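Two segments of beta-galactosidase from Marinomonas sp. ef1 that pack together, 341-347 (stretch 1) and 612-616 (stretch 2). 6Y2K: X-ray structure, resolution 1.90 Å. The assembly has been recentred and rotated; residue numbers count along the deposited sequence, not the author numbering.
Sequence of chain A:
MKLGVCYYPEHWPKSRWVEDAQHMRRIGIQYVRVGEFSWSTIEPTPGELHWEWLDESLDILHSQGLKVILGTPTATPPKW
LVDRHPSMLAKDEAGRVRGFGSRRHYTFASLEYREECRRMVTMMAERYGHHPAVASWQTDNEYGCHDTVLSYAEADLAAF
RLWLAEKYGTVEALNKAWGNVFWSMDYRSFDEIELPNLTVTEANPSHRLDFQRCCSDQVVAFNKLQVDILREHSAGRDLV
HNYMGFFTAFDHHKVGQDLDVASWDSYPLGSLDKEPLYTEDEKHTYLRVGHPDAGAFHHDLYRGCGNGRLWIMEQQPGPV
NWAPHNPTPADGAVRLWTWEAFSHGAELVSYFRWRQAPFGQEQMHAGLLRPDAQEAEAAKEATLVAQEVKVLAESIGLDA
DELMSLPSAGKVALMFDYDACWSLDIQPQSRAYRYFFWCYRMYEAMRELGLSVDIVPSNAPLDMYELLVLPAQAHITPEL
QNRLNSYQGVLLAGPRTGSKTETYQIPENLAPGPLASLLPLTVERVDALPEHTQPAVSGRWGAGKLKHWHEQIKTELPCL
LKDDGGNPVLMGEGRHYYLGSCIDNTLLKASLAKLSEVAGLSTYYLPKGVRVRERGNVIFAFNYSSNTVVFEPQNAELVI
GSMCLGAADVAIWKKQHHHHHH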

# COMPACT_ATOMS: atom_id res chain seq x y z
N ALA A 341 -0.17 -22.20 -34.13
CA ALA A 341 -1.27 -22.51 -35.06
C ALA A 341 -1.14 -23.93 -35.63
O ALA A 341 -2.14 -24.67 -35.67
N PHE A 342 0.07 -24.33 -36.02
CA PHE A 342 0.31 -25.70 -36.53
C PHE A 342 -0.03 -26.78 -35.50
O PHE A 342 -0.60 -27.80 -35.85
N SER A 343 0.29 -26.53 -34.22
CA SER A 343 -0.06 -27.48 -33.14
C SER A 343 -1.57 -27.71 -32.97
O SER A 343 -1.98 -28.77 -32.50
N HIS A 344 -2.38 -26.71 -33.34
CA HIS A 344 -3.85 -26.83 -33.34
C HIS A 344 -4.42 -27.33 -34.68
O HIS A 344 -5.65 -27.32 -34.87
N GLY A 345 -3.56 -27.78 -35.60
CA GLY A 345 -4.00 -28.37 -36.87
C GLY A 345 -4.14 -27.41 -38.04
O GLY A 345 -4.70 -27.78 -39.07
N ALA A 346 -3.63 -26.18 -37.91
CA ALA A 346 -3.72 -25.23 -39.00
C ALA A 346 -2.97 -25.79 -40.21
O ALA A 346 -1.82 -26.21 -40.08
N GLU A 347 -3.65 -25.82 -41.36
CA GLU A 347 -3.04 -26.25 -42.63
C GLU A 347 -2.08 -25.19 -43.13
O GLU A 347 -1.03 -25.50 -43.71
N VAL A 612 1.17 -26.84 -23.91
CA VAL A 612 1.49 -28.04 -24.67
C VAL A 612 0.25 -28.46 -25.47
O VAL A 612 -0.89 -28.24 -25.05
N ARG A 613 0.49 -29.04 -26.64
CA ARG A 613 -0.58 -29.65 -27.42
C ARG A 613 0.01 -30.79 -28.25
O ARG A 613 1.18 -30.75 -28.62
N GLU A 614 -0.81 -31.81 -28.51
CA GLU A 614 -0.39 -32.98 -29.29
C GLU A 614 -1.10 -33.08 -30.64
O GLU A 614 -2.27 -32.74 -30.75
N ARG A 615 -0.36 -33.55 -31.64
CA ARG A 615 -0.92 -34.02 -32.91
C ARG A 615 -0.37 -35.42 -33.18
O ARG A 615 0.79 -35.56 -33.59
N GLY A 616 -1.19 -36.43 -32.94
CA GLY A 616 -0.75 -37.83 -33.01
C GLY A 616 0.44 -38.09 -32.10
O GLY A 616 0.35 -37.92 -30.89

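The end of a helix leaves carbonyl groups short of the regular amide partners that the next turn would have supplied, and open to further donors; long cationic side chains from a distant part of the chain are well suited to meet them. Two segments of this beta-galactosidase, at least 269 residues apart in sequence where they touch, illustrate the principle. One is the last turn of a helix and the loop that follows; the other is the end of a strand whose alternation sends Arg613 and Arg615 toward the helix end, while Val612 before them and Glu614 between them point away.

Arg613 covers the most surface. Its side chain is extended through the first three torsions (t, t, t) and turns only at chi4, near -75°. The extension carries CD over one face of the His344 ring, and Arg613 CD lies 3.4 Å from the centroid of the His344 ring, only 10° off the ring normal, a CH-pi contact over the face. His344 is the first residue to leave helical geometry; its CA-to-CB bond points away from the strand, yet with chi1 in m and chi2 near -100° the ring still meets the arginine. Arg613 NE also lies over this face, 3.3 Å from His344 ND1, but the angle is too poor for a hydrogen bond, and ND1 finds its partner elsewhere in the structure. At the far end, Arg613 NH2 donates to the carbonyl O of Ser343 at 3.0 Å, with Ser343 O at the edge of the guanidinium, near its plane, where its N-H bonds point.

Arg615 does the same one carbonyl earlier. With rotamers m, t and p and chi4 near 180°, it bends at chi3, and Arg615 NH1 donates to Phe342 O at 2.9 Å. That oxygen, Phe342 O, already accepts from Gly345 N at 3.0 Å, so the arginine adds a second donor to it. Arg615 NH1 also gives a hydrogen to the O of water 1 at 3.0 Å, and the O of water 1 in turn donates to Ala346 O at 2.7 Å, linking the guanidinium to the loop beyond the helix.

Gly345 CA lies over one face of the Arg615 guanidinium, 3.7 Å from Arg615 NH1; glycine here is called for by its own backbone, since at phi 92° a CB would be jammed against the preceding carbonyl oxygen.

The CA-to-CB bond of Ser343 points sideways, and with chi1 in p Ser343 OG lies 4.0 Å from Arg613 CB, while Ser343 O also rests 3.4 Å from Arg615 CG. One backbone oxygen thus touches both arginines.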

# COMPACT_ATOMS: atom_id res chain seq x y z
CB ALA A 341 -1.34 -21.49 -36.18
CB PHE A 342 1.76 -25.89 -36.99
CG PHE A 342 2.14 -25.09 -38.22
CD1 PHE A 342 1.20 -24.67 -39.17
CD2 PHE A 342 3.48 -24.81 -38.46
CE1 PHE A 342 1.59 -23.95 -40.29
CE2 PHE A 342 3.88 -24.12 -39.59
CZ PHE A 342 2.93 -23.67 -40.50
CB SER A 343 0.58 -27.08 -31.81
OG SER A 343 -0.12 -26.02 -31.16
CB HIS A 344 -4.50 -25.48 -32.95
CG HIS A 344 -4.26 -25.08 -31.52
ND1 HIS A 344 -5.21 -25.27 -30.53
CD2 HIS A 344 -3.19 -24.52 -30.91
CE1 HIS A 344 -4.73 -24.84 -29.38
NE2 HIS A 344 -3.51 -24.38 -29.57
CB ALA A 346 -3.12 -23.89 -38.61
CB GLU A 347 -4.10 -26.46 -43.71
CG GLU A 347 -5.16 -27.52 -43.40
CD GLU A 347 -6.17 -27.70 -44.53
OE1 GLU A 347 -6.18 -26.90 -45.50
OE2 GLU A 347 -6.98 -28.64 -44.44
CB VAL A 612 1.94 -29.20 -23.74
CG1 VAL A 612 2.16 -30.49 -24.52
CG2 VAL A 612 3.23 -28.84 -23.04
CB ARG A 613 -1.27 -28.61 -28.32
CG ARG A 613 -2.64 -29.08 -28.80
CD ARG A 613 -3.44 -28.02 -29.55
NE ARG A 613 -4.82 -28.46 -29.64
CZ ARG A 613 -5.29 -29.41 -30.46
NH1 ARG A 613 -6.58 -29.74 -30.40
NH2 ARG A 613 -4.50 -30.03 -31.35
CB GLU A 614 -0.69 -34.26 -28.52
CG GLU A 614 0.00 -34.33 -27.17
CD GLU A 614 -0.12 -35.69 -26.49
OE1 GLU A 614 0.56 -35.89 -25.47
OE2 GLU A 614 -0.88 -36.56 -26.98
CB ARG A 615 -0.57 -33.07 -34.05
CG ARG A 615 -1.30 -31.73 -33.94
CD ARG A 615 -1.11 -30.87 -35.18
NE ARG A 615 -1.70 -31.47 -36.38
CZ ARG A 615 -1.56 -31.01 -37.62
NH1 ARG A 615 -0.84 -29.91 -37.87
NH2 ARG A 615 -2.15 -31.64 -38.62
O HOH W 1 -0.86 -28.65 -40.57